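Long-range contacts in Lmo0812 protein (Listeria monocytogenes serovar 1/2a, PDB 4YF1), which is probably a hydrolase of the HD-domain family, perhaps a diphosphatase that acts on guanosine-3',5'-bis(diphosphate): residues S127-L132 against V181-K186; E50-A55 against A81-S86; Q105-N110 against K158-Y163. All blocks are in the same frame, centred on the assembly; numbering follows the deposited sequence. Where two conformers were deposited one is given.

Interaction 1: S127-L132 against V181-K186; sequences SVKYAL and VKWIFK
I184 fills the tight side of this contact, setting its two branches against different residues of helix 111-132. Its first torsion puts CG1 anti to the carbonyl carbon (chi1 -64°), and the extended chi2 carries I184 CD1 out to 3.8 Å from V128 CG1. I184 CD1 also lies 4.0 Å from the backbone N of K129. The other branch meets the helix one turn on, I184 CG2 lying 4.0 Å from L132 CD1. Both V128 and L132 cross I184 at about a right angle, and the touching atoms are methyls on each side. I184 CG2 also sits 3.6 Å above the centre of the F185 ring, within reach of both that aromatic face and L132. I184 is the buried residue among those that touch, and L125, farther back on helix 111-132, also packs on it. This is helix-to-helix packing in an all-helical HD-domain protein: the last turns of helix 111-132 meet the C-terminal end of helix 172-184. Y142 of helix 139-142 adds to the apolar patch by touching V128 and L132. The character changes toward solvent, where K129 and W183 meet. The lysine chain leaves its helix with CG anti to the backbone N, runs past CZ3 of the indole and bends at its last torsion (chi4 64°), which brings NZ over one ring face. K129 NZ lies 3.6 Å from the centroid of the five-membered ring of W183 and only 16° off the ring normal, a cation-pi contact in which the ammonium should be attracted to the electron-rich face. L132 CB approaches the indole from its edge, at a looser 4.3 Å from W183 CZ3. No hydrogen bond joins the two segments, and W183 is largely exposed.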
ATOM      1  N   SER A 127      -5.392 -19.274   0.929  1.00 29.04           N
ATOM      2  CA  SER A 127      -4.147 -20.006   1.218  1.00 31.73           C
ATOM      3  C   SER A 127      -4.416 -21.300   1.982  1.00 31.78           C
ATOM      4  O   SER A 127      -3.701 -22.291   1.788  1.00 33.11           O
ATOM      5  CB  SER A 127      -3.159 -19.126   1.985  1.00 33.12           C
ATOM      6  OG  SER A 127      -2.853 -17.977   1.196  1.00 35.87           O
ATOM      7  N   VAL A 128      -5.430 -21.289   2.848  1.00 30.79           N
ATOM      8  CA  VAL A 128      -5.815 -22.481   3.587  1.00 31.63           C
ATOM      9  C   VAL A 128      -6.326 -23.549   2.611  1.00 33.02           C
ATOM     10  O   VAL A 128      -5.863 -24.687   2.661  1.00 32.04           O
ATOM     11  CB  VAL A 128      -6.881 -22.201   4.673  1.00 30.71           C
ATOM     12  CG1 VAL A 128      -7.372 -23.507   5.284  1.00 31.69           C
ATOM     13  CG2 VAL A 128      -6.329 -21.275   5.756  1.00 30.02           C
ATOM     14  N   LYS A 129      -7.260 -23.190   1.724  1.00 33.54           N
ATOM     15  CA  LYS A 129      -7.807 -24.157   0.740  1.00 37.62           C
ATOM     16  C   LYS A 129      -6.688 -24.814  -0.085  1.00 39.88           C
ATOM     17  O   LYS A 129      -6.704 -26.036  -0.337  1.00 38.55           O
ATOM     18  CB  LYS A 129      -8.820 -23.490  -0.197  1.00 40.48           C
ATOM     19  CG  LYS A 129      -9.345 -24.404  -1.310  1.00 44.57           C
ATOM     20  CD  LYS A 129     -10.186 -23.622  -2.305  1.00 46.68           C
ATOM     21  CE  LYS A 129     -10.567 -24.457  -3.524  1.00 49.96           C
ATOM     22  NZ  LYS A 129     -11.440 -25.600  -3.158  1.00 51.20           N
ATOM     23  N   TYR A 130      -5.735 -23.981  -0.499  1.00 41.73           N
ATOM     24  CA  TYR A 130      -4.575 -24.412  -1.264  1.00 45.62           C
ATOM     25  C   TYR A 130      -3.772 -25.452  -0.467  1.00 46.84           C
ATOM     26  O   TYR A 130      -3.383 -26.505  -1.008  1.00 47.12           O
ATOM     27  CB  TYR A 130      -3.711 -23.188  -1.600  1.00 48.61           C
ATOM     28  CG  TYR A 130      -2.537 -23.466  -2.500  1.00 54.10           C
ATOM     29  CD1 TYR A 130      -1.317 -23.904  -1.973  1.00 55.96           C
ATOM     30  CD2 TYR A 130      -2.627 -23.261  -3.883  1.00 57.28           C
ATOM     31  CE1 TYR A 130      -0.232 -24.155  -2.793  1.00 59.53           C
ATOM     32  CE2 TYR A 130      -1.544 -23.510  -4.713  1.00 60.92           C
ATOM     33  CZ  TYR A 130      -0.350 -23.960  -4.159  1.00 62.53           C
ATOM     34  OH  TYR A 130       0.735 -24.206  -4.964  1.00 68.58           O
ATOM     35  N   ALA A 131      -3.549 -25.175   0.819  1.00 45.22           N
ATOM     36  CA  ALA A 131      -2.802 -26.106   1.683  1.00 45.92           C
ATOM     37  C   ALA A 131      -3.546 -27.428   1.872  1.00 46.87           C
ATOM     38  O   ALA A 131      -2.944 -28.503   1.774  1.00 48.46           O
ATOM     39  CB  ALA A 131      -2.504 -25.472   3.025  1.00 45.40           C
ATOM     40  N   LEU A 132      -4.856 -27.348   2.101  1.00 46.58           N
ATOM     41  CA  LEU A 132      -5.684 -28.546   2.299  1.00 48.56           C
ATOM     42  C   LEU A 132      -5.838 -29.396   1.040  1.00 52.19           C
ATOM     43  O   LEU A 132      -5.996 -30.622   1.135  1.00 52.25           O
ATOM     44  CB  LEU A 132      -7.069 -28.172   2.823  1.00 46.14           C
ATOM     45  CG  LEU A 132      -7.114 -27.539   4.213  1.00 45.17           C
ATOM     46  CD1 LEU A 132      -8.526 -27.075   4.520  1.00 43.91           C
ATOM     47  CD2 LEU A 132      -6.615 -28.494   5.294  1.00 46.24           C
ATOM     48  N   VAL A 181     -15.668 -20.676   2.997  1.00 25.24           N
ATOM     49  CA  VAL A 181     -16.030 -21.103   4.362  1.00 25.42           C
ATOM     50  C   VAL A 181     -16.828 -22.405   4.323  1.00 27.67           C
ATOM     51  O   VAL A 181     -16.556 -23.337   5.119  1.00 27.38           O
ATOM     52  CB  VAL A 181     -16.761 -19.982   5.127  1.00 25.40           C
ATOM     53  CG1 VAL A 181     -17.324 -20.464   6.464  1.00 25.22           C
ATOM     54  CG2 VAL A 181     -15.799 -18.825   5.345  1.00 24.27           C
ATOM     55  N   LYS A 182     -17.782 -22.480   3.402  0.60 28.26           N
ATOM     56  CA  LYS A 182     -18.613 -23.678   3.219  0.60 31.60           C
ATOM     57  C   LYS A 182     -17.772 -24.893   2.805  0.60 32.51           C
ATOM     58  O   LYS A 182     -18.009 -26.017   3.284  0.60 34.03           O
ATOM     59  CB  LYS A 182     -19.707 -23.408   2.183  0.60 33.44           C
ATOM     60  CG  LYS A 182     -20.734 -24.523   2.026  0.60 37.26           C
ATOM     61  CD  LYS A 182     -21.889 -24.080   1.142  0.60 38.90           C
ATOM     62  CE  LYS A 182     -22.952 -25.159   1.018  0.60 42.71           C
ATOM     63  NZ  LYS A 182     -24.052 -24.741   0.101  0.60 44.66           N
ATOM     64  N   TRP A 183     -16.775 -24.662   1.952  1.00 32.00           N
ATOM     65  CA  TRP A 183     -15.885 -25.740   1.480  1.00 33.90           C
ATOM     66  C   TRP A 183     -14.961 -26.251   2.589  1.00 33.79           C
ATOM     67  O   TRP A 183     -14.837 -27.457   2.797  1.00 34.77           O
ATOM     68  CB  TRP A 183     -15.009 -25.277   0.306  1.00 36.48           C
ATOM     69  CG  TRP A 183     -14.288 -26.439  -0.402  1.00 41.77           C
ATOM     70  CD1 TRP A 183     -14.761 -27.168  -1.458  1.00 44.60           C
ATOM     71  CD2 TRP A 183     -12.987 -26.976  -0.098  1.00 43.55           C
ATOM     72  NE1 TRP A 183     -13.845 -28.125  -1.823  1.00 47.29           N
ATOM     73  CE2 TRP A 183     -12.747 -28.031  -1.009  1.00 47.45           C
ATOM     74  CE3 TRP A 183     -12.011 -26.679   0.864  1.00 43.82           C
ATOM     75  CZ2 TRP A 183     -11.563 -28.800  -0.986  1.00 49.26           C
ATOM     76  CZ3 TRP A 183     -10.818 -27.435   0.879  1.00 47.10           C
ATOM     77  CH2 TRP A 183     -10.613 -28.485  -0.040  1.00 47.85           C
ATOM     78  N   ILE A 184     -14.290 -25.339   3.273  1.00 30.45           N
ATOM     79  CA  ILE A 184     -13.369 -25.714   4.323  1.00 31.81           C
ATOM     80  C   ILE A 184     -14.060 -26.281   5.584  1.00 32.97           C
ATOM     81  O   ILE A 184     -13.598 -27.276   6.121  1.00 33.44           O
ATOM     82  CB  ILE A 184     -12.440 -24.546   4.691  1.00 31.17           C
ATOM     83  CG1 ILE A 184     -11.551 -24.200   3.493  1.00 32.17           C
ATOM     84  CG2 ILE A 184     -11.587 -24.859   5.927  1.00 31.32           C
ATOM     85  CD1 ILE A 184     -10.774 -22.919   3.650  1.00 31.75           C
ATOM     86  N   PHE A 185     -15.167 -25.679   6.017  1.00 32.44           N
ATOM     87  CA  PHE A 185     -15.828 -26.046   7.288  1.00 35.03           C
ATOM     88  C   PHE A 185     -17.204 -26.730   7.180  1.00 40.32           C
ATOM     89  O   PHE A 185     -18.051 -26.559   8.061  1.00 45.14           O
ATOM     90  CB  PHE A 185     -15.957 -24.776   8.174  1.00 31.17           C
ATOM     91  CG  PHE A 185     -14.644 -24.084   8.446  1.00 28.91           C
ATOM     92  CD1 PHE A 185     -13.741 -24.604   9.360  1.00 28.75           C
ATOM     93  CD2 PHE A 185     -14.318 -22.894   7.813  1.00 26.68           C
ATOM     94  CE1 PHE A 185     -12.544 -23.958   9.637  1.00 27.59           C
ATOM     95  CE2 PHE A 185     -13.119 -22.252   8.075  1.00 25.89           C
ATOM     96  CZ  PHE A 185     -12.225 -22.789   8.988  1.00 27.87           C
ATOM     97  N   LYS A 186     -17.435 -27.481   6.109  1.00 46.46           N
ATOM     98  CA  LYS A 186     -18.717 -28.198   5.936  1.00 53.42           C
ATOM     99  C   LYS A 186     -18.973 -29.242   7.028  1.00 55.36           C
ATOM    100  O   LYS A 186     -18.099 -30.045   7.338  1.00 57.44           O
ATOM    101  CB  LYS A 186     -18.800 -28.869   4.551  1.00 59.34           C
ATOM    102  CG  LYS A 186     -17.533 -29.596   4.097  1.00 63.14           C
ATOM    103  CD  LYS A 186     -17.665 -30.122   2.674  1.00 67.23           C
ATOM    104  CE  LYS A 186     -16.307 -30.515   2.104  1.00 69.90           C
ATOM    105  NZ  LYS A 186     -15.596 -31.503   2.964  1.00 71.42           N
TER

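Interaction 2: E50-A55 against A81-S86; sequences EEVVVA and ADLVAS
A55 and L83 meet at 3.6 Å between A55 CB and L83 CB, the small methyl of one helix set against the base of the larger side chain of the other. Both CB atoms are directed at the opposing helix, and the axes of the short segments 50-55 and 81-86 approach to 8.9 Å, crossing at -46°. From this base L83 reaches back toward the start of helix 50-64: its CG stands anti to the carbonyl carbon (chi1 -74°), and L83 CD1 comes to 3.8 Å from E51 O and 4.1 Å from V52 CG2. V52 and L83 cross obliquely, branch against branch. V84 is set across rather than straight at the other helix, and V84 CG2, anti to the carbonyl carbon, packs 3.7 Å from A55 CA. The alanine therefore touches both residues, L83 at its CB and V84 at its CA and CB. The side-chain contacts are apolar, and no hydrogen bond crosses between the helices. S86 OG donates within its own helix, to L83 O at 2.6 Å. L116 of helix 111-132 also packs on A55, while E50 forms a salt bridge with R44 of the second subunit. V84 is touched also by L58 and by V62, which binds a sodium ion with T65 and M67. It lies near, without touching, the converging side chains of H35, H59, D60 and D120, a metal-free pattern here, consistent with the metal-binding motif of the helical HD-domain fold.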
ATOM      1  N   GLU A  50      -9.136   4.565  -3.319  1.00 28.10           N
ATOM      2  CA  GLU A  50      -7.730   4.415  -2.969  1.00 29.98           C
ATOM      3  C   GLU A  50      -7.464   4.356  -1.456  1.00 28.33           C
ATOM      4  O   GLU A  50      -6.667   3.516  -0.992  1.00 26.43           O
ATOM      5  CB  GLU A  50      -6.891   5.534  -3.612  1.00 35.15           C
ATOM      6  CG  GLU A  50      -5.442   5.132  -3.816  1.00 40.11           C
ATOM      7  CD  GLU A  50      -5.298   3.998  -4.834  1.00 44.08           C
ATOM      8  OE1 GLU A  50      -4.562   3.012  -4.556  1.00 45.32           O
ATOM      9  OE2 GLU A  50      -5.968   4.080  -5.900  1.00 49.25           O
ATOM     10  N   GLU A  51      -8.141   5.212  -0.684  1.00 27.05           N
ATOM     11  CA  GLU A  51      -7.962   5.189   0.769  1.00 26.98           C
ATOM     12  C   GLU A  51      -8.259   3.791   1.367  1.00 25.12           C
ATOM     13  O   GLU A  51      -7.600   3.358   2.316  1.00 24.91           O
ATOM     14  CB  GLU A  51      -8.845   6.207   1.470  1.00 28.11           C
ATOM     15  CG  GLU A  51      -8.490   7.680   1.215  1.00 30.23           C
ATOM     16  CD  GLU A  51      -8.898   8.220  -0.135  1.00 32.41           C
ATOM     17  OE1 GLU A  51      -9.410   7.474  -1.015  1.00 31.15           O
ATOM     18  OE2 GLU A  51      -8.709   9.456  -0.321  1.00 36.90           O
ATOM     19  N   VAL A  52      -9.273   3.123   0.823  1.00 24.31           N
ATOM     20  CA  VAL A  52      -9.667   1.790   1.295  1.00 22.94           C
ATOM     21  C   VAL A  52      -8.633   0.756   0.881  1.00 22.60           C
ATOM     22  O   VAL A  52      -8.266  -0.111   1.668  1.00 20.92           O
ATOM     23  CB  VAL A  52     -11.075   1.384   0.779  1.00 23.42           C
ATOM     24  CG1 VAL A  52     -11.448  -0.038   1.189  1.00 22.99           C
ATOM     25  CG2 VAL A  52     -12.144   2.324   1.317  1.00 24.10           C
ATOM     26  N   VAL A  53      -8.198   0.821  -0.372  1.00 22.50           N
ATOM     27  CA  VAL A  53      -7.196  -0.100  -0.874  1.00 22.52           C
ATOM     28  C   VAL A  53      -5.913  -0.029  -0.038  1.00 22.54           C
ATOM     29  O   VAL A  53      -5.335  -1.063   0.345  1.00 21.79           O
ATOM     30  CB  VAL A  53      -6.901   0.158  -2.355  1.00 23.19           C
ATOM     31  CG1 VAL A  53      -5.670  -0.616  -2.803  1.00 23.72           C
ATOM     32  CG2 VAL A  53      -8.114  -0.192  -3.191  1.00 23.47           C
ATOM     33  N   VAL A  54      -5.477   1.189   0.250  1.00 23.04           N
ATOM     34  CA  VAL A  54      -4.266   1.400   1.035  1.00 23.59           C
ATOM     35  C   VAL A  54      -4.434   0.948   2.467  1.00 23.23           C
ATOM     36  O   VAL A  54      -3.490   0.413   3.051  1.00 22.92           O
ATOM     37  CB  VAL A  54      -3.797   2.861   0.963  1.00 24.79           C
ATOM     38  CG1 VAL A  54      -2.650   3.121   1.933  1.00 25.72           C
ATOM     39  CG2 VAL A  54      -3.357   3.173  -0.461  1.00 25.52           C
ATOM     40  N   ALA A  55      -5.622   1.161   3.043  1.00 23.16           N
ATOM     41  CA  ALA A  55      -5.864   0.683   4.408  1.00 23.14           C
ATOM     42  C   ALA A  55      -5.718  -0.835   4.417  1.00 23.00           C
ATOM     43  O   ALA A  55      -5.179  -1.393   5.367  1.00 23.70           O
ATOM     44  CB  ALA A  55      -7.239   1.091   4.908  1.00 23.33           C
ATOM     45  N   ALA A  81      -5.700   6.192   8.362  1.00 25.76           N
ATOM     46  CA  ALA A  81      -5.401   5.726   9.725  1.00 25.72           C
ATOM     47  C   ALA A  81      -6.651   5.163  10.400  1.00 25.31           C
ATOM     48  O   ALA A  81      -6.599   4.100  11.005  1.00 24.71           O
ATOM     49  CB  ALA A  81      -4.791   6.826  10.558  1.00 26.31           C
ATOM     50  N   ASP A  82      -7.779   5.847  10.225  1.00 25.38           N
ATOM     51  CA  ASP A  82      -9.047   5.396  10.801  1.00 26.54           C
ATOM     52  C   ASP A  82      -9.561   4.119  10.183  1.00 24.97           C
ATOM     53  O   ASP A  82     -10.144   3.276  10.882  1.00 24.79           O
ATOM     54  CB  ASP A  82     -10.116   6.478  10.707  1.00 28.39           C
ATOM     55  CG  ASP A  82      -9.851   7.643  11.651  1.00 31.16           C
ATOM     56  OD1 ASP A  82      -8.994   7.507  12.560  1.00 31.12           O
ATOM     57  OD2 ASP A  82     -10.504   8.697  11.468  1.00 34.75           O
ATOM     58  N   LEU A  83      -9.380   3.976   8.881  1.00 23.85           N
ATOM     59  CA  LEU A  83      -9.821   2.751   8.216  1.00 23.49           C
ATOM     60  C   LEU A  83      -8.969   1.563   8.747  1.00 23.37           C
ATOM     61  O   LEU A  83      -9.497   0.500   9.081  1.00 22.73           O
ATOM     62  CB  LEU A  83      -9.741   2.885   6.688  1.00 23.24           C
ATOM     63  CG  LEU A  83     -10.845   3.761   6.056  1.00 23.88           C
ATOM     64  CD1 LEU A  83     -10.523   4.082   4.609  1.00 24.09           C
ATOM     65  CD2 LEU A  83     -12.195   3.062   6.161  1.00 24.20           C
ATOM     66  N   VAL A  84      -7.674   1.787   8.866  1.00 23.73           N
ATOM     67  CA  VAL A  84      -6.760   0.775   9.384  1.00 25.01           C
ATOM     68  C   VAL A  84      -7.111   0.378  10.817  1.00 26.18           C
ATOM     69  O   VAL A  84      -7.183  -0.824  11.144  1.00 27.37           O
ATOM     70  CB  VAL A  84      -5.294   1.255   9.310  1.00 25.37           C
ATOM     71  CG1 VAL A  84      -4.374   0.314  10.079  1.00 26.07           C
ATOM     72  CG2 VAL A  84      -4.847   1.312   7.871  1.00 25.24           C
ATOM     73  N   ALA A  85      -7.331   1.376  11.667  1.00 26.61           N
ATOM     74  CA  ALA A  85      -7.666   1.124  13.059  1.00 27.20           C
ATOM     75  C   ALA A  85      -8.960   0.364  13.214  1.00 28.08           C
ATOM     76  O   ALA A  85      -9.108  -0.383  14.192  1.00 28.82           O
ATOM     77  CB  ALA A  85      -7.744   2.428  13.852  1.00 28.07           C
ATOM     78  N   SER A  86      -9.898   0.526  12.273  1.00 27.54           N
ATOM     79  CA  SER A  86     -11.181  -0.163  12.384  1.00 28.55           C
ATOM     80  C   SER A  86     -11.058  -1.705  12.432  1.00 29.79           C
ATOM     81  O   SER A  86     -11.885  -2.351  13.068  1.00 31.28           O
ATOM     82  CB  SER A  86     -12.146   0.230  11.270  1.00 27.56           C
ATOM     83  OG  SER A  86     -11.810  -0.337  10.007  1.00 27.16           O
TER

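Interaction 3: Q105-N110 against K158-Y163; sequences QVRTGN and KNNMEY
R107 and N160 meet near the ends of helices 95-108 and 147-160, in the all-helical fold of an HD-domain protein, and N160 to Y163 form a type I beta turn. R107 NE donates to N160 OD1 at 2.9 Å with an N-H...O angle of 148°, and R107 NH1 adds a weak bond to the same oxygen at 3.2 Å. The oxygen lies near the edge of the guanidinium, but NE stands above the amide carbonyl plane, the two flat groups being turned 74° apart. The amide's other end is satisfied by its own helix: ND2 donates to G156 O, which helps to set the amide's orientation. N160 O accepts Y163 N at 3.1 Å within the turn. Several backbone carbonyls come together here, among them R107 O and Y163 O, two acceptors that do not bond to each other. K114 NZ, from helix 111-132, hydrogen-bonds to V106 O, R107 O, M161 O and Y163 O; with four acceptors, at least one of its hydrogens must be shared. V106 CG2 packs on M161 CB at 3.9 Å, the two side chains lying side by side and pointing the same way. R107 CG rests 3.6 Å from CD2 of the Y163 ring.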
ATOM      1  N   GLN A 105     -17.534  -6.084  14.601  1.00 17.27           N
ATOM      2  CA  GLN A 105     -17.166  -5.025  13.662  1.00 17.59           C
ATOM      3  C   GLN A 105     -17.635  -5.327  12.211  1.00 17.63           C
ATOM      4  O   GLN A 105     -18.127  -4.397  11.502  1.00 17.45           O
ATOM      5  CB  GLN A 105     -15.672  -4.757  13.754  1.00 18.08           C
ATOM      6  CG  GLN A 105     -15.124  -3.739  12.795  1.00 18.76           C
ATOM      7  CD  GLN A 105     -15.532  -2.345  13.142  1.00 20.44           C
ATOM      8  OE1 GLN A 105     -16.155  -2.076  14.172  1.00 20.60           O
ATOM      9  NE2 GLN A 105     -15.138  -1.434  12.289  1.00 21.37           N
ATOM     10  N   VAL A 106     -17.541  -6.589  11.783  1.00 16.66           N
ATOM     11  CA  VAL A 106     -18.008  -6.955  10.453  1.00 17.47           C
ATOM     12  C   VAL A 106     -19.525  -6.884  10.412  1.00 17.71           C
ATOM     13  O   VAL A 106     -20.098  -6.590   9.347  1.00 18.95           O
ATOM     14  CB  VAL A 106     -17.452  -8.292   9.930  1.00 17.59           C
ATOM     15  CG1 VAL A 106     -18.341  -9.451  10.347  1.00 17.74           C
ATOM     16  CG2 VAL A 106     -17.319  -8.286   8.398  1.00 18.16           C
ATOM     17  N   ARG A 107     -20.184  -7.012  11.565  1.00 17.51           N
ATOM     18  CA  ARG A 107     -21.643  -6.877  11.565  1.00 18.45           C
ATOM     19  C   ARG A 107     -22.094  -5.415  11.443  1.00 18.72           C
ATOM     20  O   ARG A 107     -22.991  -5.110  10.674  1.00 19.59           O
ATOM     21  CB  ARG A 107     -22.233  -7.440  12.835  1.00 19.54           C
ATOM     22  CG  ARG A 107     -23.742  -7.339  12.952  1.00 20.98           C
ATOM     23  CD  ARG A 107     -24.241  -7.706  14.346  1.00 22.27           C
ATOM     24  NE  ARG A 107     -23.804  -9.036  14.717  1.00 23.63           N
ATOM     25  CZ  ARG A 107     -23.091  -9.393  15.781  1.00 23.83           C
ATOM     26  NH1 ARG A 107     -22.791 -10.675  15.906  1.00 25.57           N
ATOM     27  NH2 ARG A 107     -22.753  -8.549  16.764  1.00 24.19           N
ATOM     28  N   THR A 108     -21.495  -4.555  12.261  1.00 18.45           N
ATOM     29  CA  THR A 108     -21.943  -3.167  12.435  1.00 19.67           C
ATOM     30  C   THR A 108     -21.167  -2.120  11.667  1.00 19.59           C
ATOM     31  O   THR A 108     -21.631  -0.971  11.596  1.00 20.53           O
ATOM     32  CB  THR A 108     -21.854  -2.759  13.925  1.00 20.26           C
ATOM     33  OG1 THR A 108     -20.480  -2.871  14.363  1.00 19.74           O
ATOM     34  CG2 THR A 108     -22.730  -3.663  14.782  1.00 20.91           C
ATOM     35  N   GLY A 109     -20.018  -2.467  11.093  1.00 18.67           N
ATOM     36  CA  GLY A 109     -19.229  -1.436  10.378  1.00 20.03           C
ATOM     37  C   GLY A 109     -19.912  -0.960   9.117  1.00 20.47           C
ATOM     38  O   GLY A 109     -20.933  -1.521   8.721  1.00 19.77           O
ATOM     39  N   ASN A 110     -19.374   0.094   8.496  1.00 20.07           N
ATOM     40  CA  ASN A 110     -19.921   0.555   7.212  1.00 20.91           C
ATOM     41  C   ASN A 110     -19.393  -0.335   6.089  1.00 20.55           C
ATOM     42  O   ASN A 110     -18.620  -1.309   6.359  1.00 19.08           O
ATOM     43  CB  ASN A 110     -19.643   2.068   6.964  1.00 22.58           C
ATOM     44  CG  ASN A 110     -18.153   2.394   6.772  1.00 23.32           C
ATOM     45  OD1 ASN A 110     -17.348   1.558   6.342  1.00 22.36           O
ATOM     46  ND2 ASN A 110     -17.803   3.655   7.022  1.00 24.78           N
ATOM     47  N   LYS A 158     -18.720 -14.838   7.940  1.00 20.58           N
ATOM     48  CA  LYS A 158     -19.648 -15.151   6.864  1.00 22.14           C
ATOM     49  C   LYS A 158     -21.102 -14.810   7.201  1.00 22.32           C
ATOM     50  O   LYS A 158     -21.809 -14.186   6.381  1.00 21.40           O
ATOM     51  CB  LYS A 158     -19.498 -16.597   6.383  1.00 24.30           C
ATOM     52  CG  LYS A 158     -20.645 -17.083   5.519  1.00 27.16           C
ATOM     53  CD  LYS A 158     -20.498 -18.564   5.258  1.00 30.48           C
ATOM     54  CE  LYS A 158     -21.844 -19.212   5.014  1.00 34.02           C
ATOM     55  NZ  LYS A 158     -22.691 -19.209   6.252  1.00 34.76           N
ATOM     56  N   ASN A 159     -21.549 -15.154   8.406  1.00 21.71           N
ATOM     57  CA  ASN A 159     -22.945 -14.904   8.792  1.00 22.30           C
ATOM     58  C   ASN A 159     -23.273 -13.488   9.235  1.00 21.28           C
ATOM     59  O   ASN A 159     -24.431 -13.189   9.450  1.00 22.23           O
ATOM     60  CB  ASN A 159     -23.371 -15.905   9.868  1.00 24.16           C
ATOM     61  CG  ASN A 159     -23.428 -17.310   9.320  1.00 25.27           C
ATOM     62  OD1 ASN A 159     -23.667 -17.484   8.128  1.00 26.93           O
ATOM     63  ND2 ASN A 159     -23.168 -18.306  10.150  1.00 27.10           N
ATOM     64  N   ASN A 160     -22.268 -12.637   9.369  1.00 19.74           N
ATOM     65  CA  ASN A 160     -22.506 -11.258   9.812  1.00 19.96           C
ATOM     66  C   ASN A 160     -22.098 -10.192   8.794  1.00 19.81           C
ATOM     67  O   ASN A 160     -22.614  -9.059   8.852  1.00 20.63           O
ATOM     68  CB  ASN A 160     -21.808 -11.034  11.156  1.00 19.43           C
ATOM     69  CG  ASN A 160     -22.563 -11.676  12.306  1.00 19.67           C
ATOM     70  OD1 ASN A 160     -23.542 -11.127  12.791  1.00 20.27           O
ATOM     71  ND2 ASN A 160     -22.122 -12.858  12.732  1.00 19.27           N
HETATM   72  N   MSE A 161     -21.276 -10.570   7.814  1.00 19.44           N
HETATM   73  CA  MSE A 161     -20.748  -9.580   6.837  1.00 19.63           C
HETATM   74  C   MSE A 161     -21.815  -8.855   6.031  1.00 20.96           C
HETATM   75  O   MSE A 161     -21.602  -7.694   5.654  1.00 21.22           O
HETATM   76  CB  MSE A 161     -19.699 -10.201   5.932  1.00 19.11           C
HETATM   77  CG  MSE A 161     -20.319 -11.272   5.031  1.00 19.87           C
HETATM   78 SE   MSE A 161     -18.952 -12.193   3.984  1.00 19.80          SE
HETATM   79  CE  MSE A 161     -20.201 -13.341   3.034  1.00 20.40           C
ATOM     80  N   GLU A 162     -22.958  -9.496   5.769  1.00 22.37           N
ATOM     81  CA  GLU A 162     -24.051  -8.819   4.994  1.00 24.98           C
ATOM     82  C   GLU A 162     -25.043  -7.987   5.812  1.00 24.48           C
ATOM     83  O   GLU A 162     -25.843  -7.221   5.235  1.00 25.34           O
ATOM     84  CB  GLU A 162     -24.832  -9.843   4.166  1.00 27.28           C
ATOM     85  CG  GLU A 162     -23.959 -10.548   3.139  1.00 29.94           C
ATOM     86  CD  GLU A 162     -24.748 -11.405   2.164  1.00 34.72           C
ATOM     87  OE1 GLU A 162     -25.981 -11.577   2.341  1.00 39.28           O
ATOM     88  OE2 GLU A 162     -24.129 -11.882   1.197  1.00 38.72           O
ATOM     89  N   TYR A 163     -24.942  -8.049   7.125  1.00 23.91           N
ATOM     90  CA  TYR A 163     -25.875  -7.367   8.005  1.00 25.01           C
ATOM     91  C   TYR A 163     -25.930  -5.858   7.733  1.00 24.76           C
ATOM     92  O   TYR A 163     -24.911  -5.177   7.751  1.00 23.12           O
ATOM     93  CB  TYR A 163     -25.530  -7.593   9.473  1.00 26.24           C
ATOM     94  CG  TYR A 163     -26.615  -7.073  10.410  1.00 28.23           C
ATOM     95  CD1 TYR A 163     -27.792  -7.804  10.605  1.00 30.52           C
ATOM     96  CD2 TYR A 163     -26.475  -5.860  11.084  1.00 28.72           C
ATOM     97  CE1 TYR A 163     -28.813  -7.332  11.435  1.00 32.36           C
ATOM     98  CE2 TYR A 163     -27.482  -5.382  11.927  1.00 30.70           C
ATOM     99  CZ  TYR A 163     -28.646  -6.125  12.095  1.00 32.21           C
ATOM    100  OH  TYR A 163     -29.654  -5.673  12.902  1.00 34.99           O
TER

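How the interactions relate
Following the chain from the N terminus, interaction 2 comes first: it closes a short, mostly helical loop by bringing helix 78-87 back to helix 50-64, and is complete before either of the others opens. Interactions 3 and 1 then cross. Segment 105-110 opens interaction 3, 127-132 opens interaction 1, and 158-163 and 181-186 close them in that order, so the two C-terminal helices are tied back to helices 95-108 and 111-132. Interactions 1 and 3 touch by packing of V181 on K158, and interactions 2 and 3 where S86 approaches Q105. Interactions 1 and 2 lie on opposite sides of the chain's centre, their centres about 27 Å apart.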